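Local coordinates for nodulation fucosyltransferase NodZ (Bradyrhizobium sp., PDB 2HHC), which is a glycosyltransferase of the NodZ family, with the two Rossmann-like domains of the GT-B fold, at residues Lys3-Ile8 against Glu122-Val127; Arg34-Asp39 against Val67-Asp72; Phe84-Trp89 against Phe105-Glu110. All blocks are in the same frame, centred on the assembly; numbering follows the deposited sequence.

Contact 1. Residues Lys3-Ile8 against Glu122-Val127; sequences KERFVI and EANTIV
Phe6, Val7 and Ile8 run parallel to Thr125, Ile126 and Val127, the axes of strands 6-8 and 125-127 lying 4.6 Å apart with their directions 13° from each other. The first bond joins Phe6 N to Asn124 O at 2.9 Å. Ile126 then spans Val7, giving its N-H to Phe6 O at 2.9 Å and taking Ile8 N on its own O at 2.8 Å. On one face of the sheet Val7 CG2 meets Ile126 CB at 4.2 Å, under Tyr28 of helix 15-32. On the other, Thr125 CG2 touches Ile8 CD1 at 3.6 Å. Thr125 chi1 of -64° puts OG1 anti to the carbonyl carbon, where Pro81 O binds it, and leaves the methyl for Ile8. Arg5 CG rests 3.6 Å from Asn124 OD1, the two side chains crossing at about a right angle. Arg5 was modelled in two conformers, so the salt bridge of its guanidinium with Asp120 should be taken with some reserve. The pairing is therefore held by backbone bonds and buried aliphatic contact, the Thr125 hydroxyl and the Asn124 amide nitrogen being bonded to the loop at Pro81 and Gly82.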
loop_
_atom_site.group_PDB
_atom_site.type_symbol
_atom_site.label_atom_id
_atom_site.label_comp_id
_atom_site.label_asym_id
_atom_site.label_seq_id
_atom_site.Cartn_x
_atom_site.Cartn_y
_atom_site.Cartn_z
ATOM N N LYS A 3 23.282 5.998 22.524
ATOM C CA LYS A 3 23.522 5.293 21.280
ATOM C C LYS A 3 22.241 5.323 20.444
ATOM O O LYS A 3 21.101 5.465 20.959
ATOM C CB LYS A 3 23.936 3.864 21.538
ATOM C CG LYS A 3 25.213 3.724 22.339
ATOM C CD LYS A 3 25.488 2.277 22.591
ATOM C CE LYS A 3 26.682 2.063 23.478
ATOM N NZ LYS A 3 27.177 0.627 23.525
ATOM N N GLU A 4 22.412 5.229 19.136
ATOM C CA GLU A 4 21.272 5.327 18.235
ATOM C C GLU A 4 20.438 4.086 18.385
ATOM O O GLU A 4 20.975 2.981 18.513
ATOM C CB GLU A 4 21.777 5.460 16.793
ATOM C CG GLU A 4 20.725 5.893 15.813
ATOM C CD GLU A 4 21.277 6.293 14.447
ATOM O OE1 GLU A 4 22.505 6.278 14.233
ATOM O OE2 GLU A 4 20.439 6.648 13.543
ATOM N N ARG A 5 19.104 4.226 18.291
ATOM C CA ARG A 5 18.137 3.157 18.375
ATOM C C ARG A 5 17.208 3.201 17.148
ATOM O O ARG A 5 17.111 4.246 16.478
ATOM C CB ARG A 5 17.353 3.306 19.661
ATOM C CG ARG A 5 18.238 2.954 20.879
ATOM C CD ARG A 5 17.702 3.394 22.243
ATOM N NE ARG A 5 16.298 3.708 22.218
ATOM C CZ ARG A 5 15.311 3.059 22.849
ATOM N NH1 ARG A 5 15.495 1.985 23.665
ATOM N NH2 ARG A 5 14.105 3.555 22.674
ATOM N N PHE A 6 16.585 2.087 16.848
ATOM C CA PHE A 6 15.992 1.879 15.531
ATOM C C PHE A 6 14.625 1.198 15.557
ATOM O O PHE A 6 14.301 0.413 16.483
ATOM C CB PHE A 6 16.939 1.015 14.645
ATOM C CG PHE A 6 18.296 1.622 14.463
ATOM C CD1 PHE A 6 19.290 1.440 15.414
ATOM C CD2 PHE A 6 18.596 2.354 13.332
ATOM C CE1 PHE A 6 20.542 1.963 15.247
ATOM C CE2 PHE A 6 19.863 2.881 13.155
ATOM C CZ PHE A 6 20.851 2.669 14.107
ATOM N N VAL A 7 13.865 1.454 14.505
ATOM C CA VAL A 7 12.690 0.649 14.114
ATOM C C VAL A 7 12.900 0.246 12.672
ATOM O O VAL A 7 13.120 1.136 11.844
ATOM C CB VAL A 7 11.335 1.425 14.242
ATOM C CG1 VAL A 7 10.189 0.544 13.810
ATOM C CG2 VAL A 7 11.105 1.934 15.611
ATOM N N ILE A 8 12.885 -1.046 12.373
ATOM C CA ILE A 8 13.052 -1.520 11.009
ATOM C C ILE A 8 11.699 -1.909 10.478
ATOM O O ILE A 8 10.992 -2.761 11.050
ATOM C CB ILE A 8 14.017 -2.700 10.948
ATOM C CG1 ILE A 8 15.379 -2.346 11.618
ATOM C CG2 ILE A 8 14.193 -3.114 9.523
ATOM C CD1 ILE A 8 16.361 -3.487 11.624
ATOM N N GLU A 122 12.691 -1.506 25.990
ATOM C CA GLU A 122 14.136 -1.438 26.232
ATOM C C GLU A 122 14.984 -1.942 25.053
ATOM O O GLU A 122 16.171 -1.685 25.018
ATOM C CB GLU A 122 14.515 -2.168 27.533
ATOM C CG GLU A 122 13.980 -1.473 28.773
ATOM C CD GLU A 122 14.360 -0.004 28.802
ATOM O OE1 GLU A 122 15.567 0.277 28.925
ATOM O OE2 GLU A 122 13.463 0.861 28.664
ATOM N N ALA A 123 14.414 -2.692 24.106
ATOM C CA ALA A 123 15.156 -3.127 22.947
ATOM C C ALA A 123 15.721 -1.970 22.158
ATOM O O ALA A 123 15.068 -0.934 22.001
ATOM C CB ALA A 123 14.274 -3.990 22.047
ATOM N N ASN A 124 16.946 -2.127 21.677
ATOM C CA ASN A 124 17.583 -1.085 20.904
ATOM C C ASN A 124 17.110 -1.038 19.453
ATOM O O ASN A 124 17.194 0.015 18.814
ATOM C CB ASN A 124 19.110 -1.182 20.980
ATOM C CG ASN A 124 19.616 -0.828 22.336
ATOM O OD1 ASN A 124 19.124 0.115 22.940
ATOM N ND2 ASN A 124 20.581 -1.572 22.838
ATOM N N THR A 125 16.647 -2.173 18.931
ATOM C CA THR A 125 16.082 -2.270 17.571
ATOM C C THR A 125 14.762 -3.007 17.622
ATOM O O THR A 125 14.705 -4.147 18.111
ATOM C CB THR A 125 17.076 -2.970 16.623
ATOM O OG1 THR A 125 18.264 -2.183 16.496
ATOM C CG2 THR A 125 16.495 -3.156 15.202
ATOM N N ILE A 126 13.700 -2.361 17.125
ATOM C CA ILE A 126 12.383 -2.994 16.936
ATOM C C ILE A 126 12.358 -3.508 15.513
ATOM O O ILE A 126 12.511 -2.709 14.578
ATOM C CB ILE A 126 11.248 -1.988 17.137
ATOM C CG1 ILE A 126 11.410 -1.200 18.458
ATOM C CG2 ILE A 126 9.894 -2.669 17.048
ATOM C CD1 ILE A 126 11.563 -1.953 19.674
ATOM N N VAL A 127 12.103 -4.793 15.316
ATOM C CA VAL A 127 12.050 -5.328 13.951
ATOM C C VAL A 127 10.595 -5.584 13.627
ATOM O O VAL A 127 9.940 -6.438 14.253
ATOM C CB VAL A 127 12.854 -6.648 13.781
ATOM C CG1 VAL A 127 12.801 -7.085 12.277
ATOM C CG2 VAL A 127 14.246 -6.471 14.294
#

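Contact 2. Residues Arg34-Asp39 against Val67-Asp72; sequences RTLVID and VPVICD
Leu36 with Val69 and Val37 with Ile70 pair two neighbouring parallel strands, 35-39 and 67-70, in the sheet of the N-terminal Rossmann-like domain. The strand axes come within 4.6 Å and diverge by 30°, the usual twist of neighbouring strands. Three backbone bonds stitch them together: Leu36 N to Pro68 O at 2.9 Å, Ile70 N to Leu36 O at 2.8 Å and Ile38 N to Ile70 O at 2.8 Å. Leu36 and Ile70 each give an N-H and take one across the pair, and each carbonyl oxygen also has a CA-H near it, Val69 CA from Leu36 O and Val37 CA from Ile70 O. Leu36 and Val69 share one face, with Val67 and Ile38 extending the apolar layer. There Leu36 CB lies 3.9 Å from Val67 CG1. Farther along, Ile38 slants over Val69; chi1 of -50° sets Ile38 CG1 anti to its carbonyl carbon, which brings it to 4.0 Å from Val69 CG1, and Ile38 CD1 touches the same methyl. Ala25, Leu22 and Trp26 of helix 15-32 cover this layer. On the opposite face Val37 CG2 touches Ile70 CB, Val37 reaching Phe80 and Ile70 reaching Leu78. At the start of the pair Thr35 and Pro68 meet about perpendicularly, with Thr35 OG1 3.9 Å from Pro68 CB, while Thr35 CG2 faces Ile70 CD1 at 4.0 Å. Beyond the last bridge Asn52 ND2 binds both Ile38 O and Asp72 O, tying together the ends of the two segments. The polar interactions between the strands are thus those of the backbone, with the Thr35 hydroxyl bonded to Glu4 instead, and the alternate peptide groups of 35-39 bond to Arg5, Val7 and Ser9 on the other side of the strand.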
loop_
_atom_site.group_PDB
_atom_site.type_symbol
_atom_site.label_atom_id
_atom_site.label_comp_id
_atom_site.label_asym_id
_atom_site.label_seq_id
_atom_site.Cartn_x
_atom_site.Cartn_y
_atom_site.Cartn_z
ATOM N N ARG A 34 13.464 7.058 17.746
ATOM C CA ARG A 34 14.272 6.074 17.020
ATOM C C ARG A 34 14.426 6.463 15.563
ATOM O O ARG A 34 13.564 7.136 14.973
ATOM C CB ARG A 34 13.631 4.686 17.126
ATOM C CG ARG A 34 13.551 4.122 18.539
ATOM C CD ARG A 34 12.660 2.886 18.564
ATOM N NE ARG A 34 12.493 2.382 19.927
ATOM C CZ ARG A 34 13.227 1.423 20.489
ATOM N NH1 ARG A 34 14.243 0.854 19.849
ATOM N NH2 ARG A 34 12.953 1.034 21.721
ATOM N N THR A 35 15.461 5.902 14.943
ATOM C CA THR A 35 15.681 6.039 13.524
ATOM C C THR A 35 14.854 4.976 12.819
ATOM O O THR A 35 14.841 3.823 13.210
ATOM C CB THR A 35 17.172 5.897 13.215
ATOM O OG1 THR A 35 17.834 7.029 13.749
ATOM C CG2 THR A 35 17.492 5.786 11.696
ATOM N N LEU A 36 14.190 5.353 11.715
ATOM C CA LEU A 36 13.408 4.437 10.883
ATOM C C LEU A 36 14.192 3.902 9.711
ATOM O O LEU A 36 14.835 4.645 8.979
ATOM C CB LEU A 36 12.177 5.141 10.340
ATOM C CG LEU A 36 11.242 4.357 9.454
ATOM C CD1 LEU A 36 10.515 3.240 10.249
ATOM C CD2 LEU A 36 10.210 5.300 8.882
ATOM N N VAL A 37 14.228 2.588 9.610
ATOM C CA VAL A 37 14.905 1.908 8.530
ATOM C C VAL A 37 13.821 1.261 7.648
ATOM O O VAL A 37 12.950 0.502 8.118
ATOM C CB VAL A 37 15.785 0.776 9.087
ATOM C CG1 VAL A 37 16.484 0.053 7.966
ATOM C CG2 VAL A 37 16.785 1.287 10.112
ATOM N N ILE A 38 13.812 1.591 6.358
ATOM C CA ILE A 38 12.866 1.033 5.389
ATOM C C ILE A 38 13.601 -0.119 4.705
ATOM O O ILE A 38 14.568 0.110 3.978
ATOM C CB ILE A 38 12.392 2.070 4.379
ATOM C CG1 ILE A 38 11.901 3.347 5.072
ATOM C CG2 ILE A 38 11.312 1.425 3.487
ATOM C CD1 ILE A 38 11.359 4.431 4.136
ATOM N N ASP A 39 13.184 -1.330 5.015
ATOM C CA ASP A 39 13.891 -2.553 4.556
ATOM C C ASP A 39 12.975 -3.379 3.672
ATOM O O ASP A 39 12.164 -4.213 4.136
ATOM C CB ASP A 39 14.383 -3.367 5.727
ATOM C CG ASP A 39 15.123 -4.597 5.292
ATOM O OD1 ASP A 39 15.350 -4.823 4.083
ATOM O OD2 ASP A 39 15.466 -5.387 6.228
ATOM N N VAL A 67 11.722 12.393 11.745
ATOM C CA VAL A 67 12.261 11.082 12.060
ATOM C C VAL A 67 13.350 10.802 11.027
ATOM O O VAL A 67 13.077 10.792 9.812
ATOM C CB VAL A 67 11.181 9.975 12.005
ATOM C CG1 VAL A 67 11.811 8.573 12.098
ATOM C CG2 VAL A 67 10.049 10.131 13.091
ATOM N N PRO A 68 14.585 10.541 11.498
ATOM C CA PRO A 68 15.635 10.161 10.553
ATOM C C PRO A 68 15.317 8.833 9.884
ATOM O O PRO A 68 14.744 7.912 10.500
ATOM C CB PRO A 68 16.879 9.996 11.457
ATOM C CG PRO A 68 16.523 10.588 12.734
ATOM C CD PRO A 68 15.064 10.517 12.892
ATOM N N VAL A 69 15.686 8.682 8.612
ATOM C CA VAL A 69 15.361 7.497 7.805
ATOM C C VAL A 69 16.582 6.981 7.079
ATOM O O VAL A 69 17.326 7.742 6.503
ATOM C CB VAL A 69 14.280 7.822 6.770
ATOM C CG1 VAL A 69 14.005 6.654 5.836
ATOM C CG2 VAL A 69 13.015 8.258 7.464
ATOM N N ILE A 70 16.736 5.657 7.117
ATOM C CA ILE A 70 17.669 4.893 6.281
ATOM C C ILE A 70 16.825 4.056 5.347
ATOM O O ILE A 70 16.085 3.185 5.788
ATOM C CB ILE A 70 18.569 4.004 7.119
ATOM C CG1 ILE A 70 19.441 4.850 8.066
ATOM C CG2 ILE A 70 19.487 3.185 6.219
ATOM C CD1 ILE A 70 20.131 4.093 9.174
ATOM N N CYS A 71 16.946 4.272 4.040
ATOM C CA CYS A 71 16.052 3.644 3.069
ATOM C C CYS A 71 16.727 2.899 1.926
ATOM O O CYS A 71 16.045 2.563 0.928
ATOM C CB CYS A 71 15.226 4.750 2.368
ATOM S SG CYS A 71 16.137 5.774 1.190
ATOM N N ASP A 72 18.004 2.571 2.056
ATOM C CA ASP A 72 18.757 2.144 0.927
ATOM C C ASP A 72 19.654 0.941 1.188
ATOM O O ASP A 72 19.348 0.173 2.104
ATOM C CB ASP A 72 19.509 3.327 0.393
ATOM C CG ASP A 72 20.510 3.915 1.395
ATOM O OD1 ASP A 72 20.908 3.210 2.344
ATOM O OD2 ASP A 72 20.911 5.093 1.212
#

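Contact 3. Residues Phe84-Trp89 against Phe105-Glu110. With PO4 (phosphate ion), chain B.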
loop_
_atom_site.group_PDB
_atom_site.type_symbol
_atom_site.label_atom_id
_atom_site.label_comp_id
_atom_site.label_asym_id
_atom_site.label_seq_id
_atom_site.Cartn_x
_atom_site.Cartn_y
_atom_site.Cartn_z
ATOM N N PHE A 84 16.832 -7.077 20.639
ATOM C CA PHE A 84 15.756 -6.895 19.679
ATOM C C PHE A 84 14.375 -7.161 20.284
ATOM O O PHE A 84 14.206 -7.895 21.235
ATOM C CB PHE A 84 15.985 -7.829 18.471
ATOM C CG PHE A 84 17.336 -7.629 17.806
ATOM C CD1 PHE A 84 17.550 -6.608 16.886
ATOM C CD2 PHE A 84 18.416 -8.376 18.195
ATOM C CE1 PHE A 84 18.803 -6.395 16.374
ATOM C CE2 PHE A 84 19.671 -8.135 17.669
ATOM C CZ PHE A 84 19.864 -7.187 16.786
ATOM N N PHE A 85 13.374 -6.543 19.679
ATOM C CA PHE A 85 11.966 -6.843 19.914
ATOM C C PHE A 85 11.321 -6.912 18.519
ATOM O O PHE A 85 11.585 -6.068 17.669
ATOM C CB PHE A 85 11.296 -5.714 20.704
ATOM C CG PHE A 85 9.865 -6.001 21.069
ATOM C CD1 PHE A 85 8.841 -5.770 20.157
ATOM C CD2 PHE A 85 9.549 -6.550 22.270
ATOM C CE1 PHE A 85 7.522 -6.091 20.482
ATOM C CE2 PHE A 85 8.232 -6.837 22.596
ATOM C CZ PHE A 85 7.236 -6.593 21.706
ATOM N N PRO A 86 10.418 -7.859 18.259
ATOM C CA PRO A 86 9.988 -8.941 19.162
ATOM C C PRO A 86 11.132 -9.885 19.570
ATOM O O PRO A 86 12.199 -9.907 18.956
ATOM C CB PRO A 86 8.952 -9.670 18.308
ATOM C CG PRO A 86 8.418 -8.642 17.389
ATOM C CD PRO A 86 9.646 -7.863 17.008
ATOM N N ARG A 87 10.912 -10.632 20.635
ATOM C CA ARG A 87 11.998 -11.412 21.257
ATOM C C ARG A 87 12.562 -12.481 20.330
ATOM O O ARG A 87 13.724 -12.857 20.450
ATOM C CB ARG A 87 11.535 -12.019 22.585
ATOM C CG ARG A 87 11.225 -10.922 23.570
ATOM C CD ARG A 87 10.931 -11.351 25.010
ATOM N NE ARG A 87 9.766 -10.606 25.527
ATOM C CZ ARG A 87 9.631 -9.265 25.533
ATOM N NH1 ARG A 87 10.590 -8.451 25.070
ATOM N NH2 ARG A 87 8.518 -8.711 26.009
ATOM N N TRP A 88 11.738 -12.945 19.399
ATOM C CA TRP A 88 12.203 -13.935 18.394
ATOM C C TRP A 88 13.479 -13.528 17.694
ATOM O O TRP A 88 14.299 -14.360 17.402
ATOM C CB TRP A 88 11.107 -14.120 17.355
ATOM C CG TRP A 88 11.330 -15.192 16.321
ATOM C CD1 TRP A 88 10.915 -16.476 16.394
ATOM C CD2 TRP A 88 11.904 -15.015 15.017
ATOM N NE1 TRP A 88 11.216 -17.139 15.205
ATOM C CE2 TRP A 88 11.865 -16.287 14.376
ATOM C CE3 TRP A 88 12.498 -13.946 14.350
ATOM C CZ2 TRP A 88 12.318 -16.483 13.057
ATOM C CZ3 TRP A 88 13.022 -14.183 13.049
ATOM C CH2 TRP A 88 12.903 -15.427 12.433
ATOM N N TRP A 89 13.669 -12.235 17.488
ATOM C CA TRP A 89 14.797 -11.690 16.767
ATOM C C TRP A 89 16.091 -11.763 17.546
ATOM O O TRP A 89 17.151 -11.450 16.988
ATOM C CB TRP A 89 14.504 -10.246 16.293
ATOM C CG TRP A 89 13.451 -10.301 15.196
ATOM C CD1 TRP A 89 12.093 -10.330 15.333
ATOM C CD2 TRP A 89 13.717 -10.445 13.793
ATOM N NE1 TRP A 89 11.503 -10.463 14.107
ATOM C CE2 TRP A 89 12.469 -10.538 13.144
ATOM C CE3 TRP A 89 14.875 -10.477 13.030
ATOM C CZ2 TRP A 89 12.353 -10.697 11.759
ATOM C CZ3 TRP A 89 14.758 -10.609 11.660
ATOM C CH2 TRP A 89 13.507 -10.714 11.032
ATOM N N PHE A 105 2.260 -13.802 12.784
ATOM C CA PHE A 105 1.006 -13.308 13.423
ATOM C C PHE A 105 1.183 -12.981 14.914
ATOM O O PHE A 105 0.694 -11.967 15.387
ATOM C CB PHE A 105 -0.162 -14.262 13.247
ATOM C CG PHE A 105 -0.539 -14.517 11.804
ATOM C CD1 PHE A 105 -0.265 -13.587 10.831
ATOM C CD2 PHE A 105 -1.119 -15.728 11.435
ATOM C CE1 PHE A 105 -0.589 -13.815 9.510
ATOM C CE2 PHE A 105 -1.460 -15.964 10.081
ATOM C CZ PHE A 105 -1.180 -14.980 9.137
ATOM N N ARG A 106 1.938 -13.808 15.607
ATOM C CA ARG A 106 2.315 -13.532 16.991
ATOM C C ARG A 106 3.054 -12.197 17.069
ATOM O O ARG A 106 2.795 -11.378 17.966
ATOM C CB ARG A 106 3.174 -14.696 17.468
ATOM C CG ARG A 106 3.803 -14.622 18.823
ATOM C CD ARG A 106 4.470 -15.981 19.117
ATOM N NE ARG A 106 3.546 -17.075 18.786
ATOM C CZ ARG A 106 3.777 -18.165 18.021
ATOM N NH1 ARG A 106 4.943 -18.430 17.452
ATOM N NH2 ARG A 106 2.802 -19.070 17.877
ATOM N N GLU A 107 3.963 -11.942 16.135
ATOM C CA GLU A 107 4.685 -10.695 16.183
ATOM C C GLU A 107 3.818 -9.499 15.870
ATOM O O GLU A 107 3.948 -8.469 16.502
ATOM C CB GLU A 107 5.921 -10.742 15.260
ATOM C CG GLU A 107 6.966 -11.719 15.790
ATOM C CD GLU A 107 8.211 -11.847 14.933
ATOM O OE1 GLU A 107 8.553 -10.910 14.214
ATOM O OE2 GLU A 107 8.883 -12.895 15.034
ATOM N N ARG A 108 2.888 -9.614 14.929
ATOM C CA ARG A 108 1.906 -8.550 14.731
ATOM C C ARG A 108 1.260 -8.187 16.057
ATOM O O ARG A 108 1.081 -7.015 16.384
ATOM C CB ARG A 108 0.866 -9.016 13.717
ATOM C CG ARG A 108 -0.300 -8.043 13.456
ATOM C CD ARG A 108 -1.408 -8.725 12.726
ATOM N NE ARG A 108 -1.936 -9.737 13.647
ATOM C CZ ARG A 108 -2.444 -10.958 13.372
ATOM N NH1 ARG A 108 -2.614 -11.407 12.127
ATOM N NH2 ARG A 108 -2.815 -11.735 14.362
ATOM N N ASP A 109 0.849 -9.207 16.792
ATOM C CA ASP A 109 0.141 -8.977 18.044
ATOM C C ASP A 109 1.053 -8.390 19.114
ATOM O O ASP A 109 0.636 -7.512 19.869
ATOM C CB ASP A 109 -0.454 -10.254 18.545
ATOM C CG ASP A 109 -1.566 -10.774 17.651
ATOM O OD1 ASP A 109 -2.049 -10.019 16.782
ATOM O OD2 ASP A 109 -1.953 -11.943 17.855
ATOM N N GLU A 110 2.288 -8.874 19.170
ATOM C CA GLU A 110 3.275 -8.370 20.120
ATOM C C GLU A 110 3.587 -6.910 19.830
ATOM O O GLU A 110 3.685 -6.093 20.750
ATOM C CB GLU A 110 4.540 -9.233 20.047
ATOM C CG GLU A 110 4.309 -10.583 20.643
ATOM C CD GLU A 110 5.335 -11.628 20.353
ATOM O OE1 GLU A 110 6.377 -11.324 19.824
ATOM O OE2 GLU A 110 5.101 -12.799 20.748
HETATM P P PO4 B . 8.242 -14.396 20.313
HETATM O O1 PO4 B . 6.868 -15.028 20.058
HETATM O O2 PO4 B . 8.519 -13.080 19.489
HETATM O O3 PO4 B . 8.325 -14.134 21.798
HETATM O O4 PO4 B . 9.271 -15.467 20.005
HETATM O O HOH W 1 8.220 -10.379 21.919
#
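Glu107 OE1 is gripped by two groups, Trp89 NE1 and the guanidinium of Arg99. The indole bond is 3.0 Å from NE1 to OE1 and fairly straight, 160° at the hydrogen; the oxygen lies close to the plane of the Trp89 ring and is met on its syn side, 32° out of the carboxylate plane. The other oxygen, Glu107 OE2, accepts from Gln103 NE2 and sits 3.4 Å from Trp88 CB. The stem of the acid passes at about a right angle to Pro86, with Glu107 CG 3.8 Å from Pro86 CG; chi1 of -68° places Glu107 CG anti to the carbonyl carbon, and the chain runs extended beyond it. Through these contacts helix 101-116 is anchored to the turn that follows strand 84-85, within the beta-alpha-beta unit completed by strand 125-128. The peptide bond before Pro86 is cis, and a 3-10 segment carries Trp88 and Trp89 on from there. One turn along the helix, the rim of the Phe85 ring meets Glu110 O, 3.7 Å from Phe85 CZ. Glu110 OE1 approaches Pro86 CB to 3.4 Å and accepts from a water that in turn takes the Arg87 N-H. A phosphate ion, probably from the crystallisation liquor, lies beside this acid: its O2 is 2.8 Å from Glu110 OE1 and takes a hydrogen bond of 3.2 Å from Trp88 N.

How the contacts relate
From the N terminus, the chain enters contact 1 at once with 3-8 and completes it only at 122-127, after more than a hundred residues. Contacts 2 and 3 both form within that span, one after the other. Segment 34-39 follows helix 15-32 and pairs with 67-72 after a short excursion; then 84-89 meets 105-110 on helix 101-116. Contacts 1 and 2 join directly, because strands 6-10 and 35-39 are neighbours, and Thr35 N reaches Arg5 O. On the other flank strand 84-85 borders 125-128, with Val127 N bonding Phe85 O. Contacts 2 and 3 do not touch, their nearest atoms about 7 Å apart, yet they share one sheet.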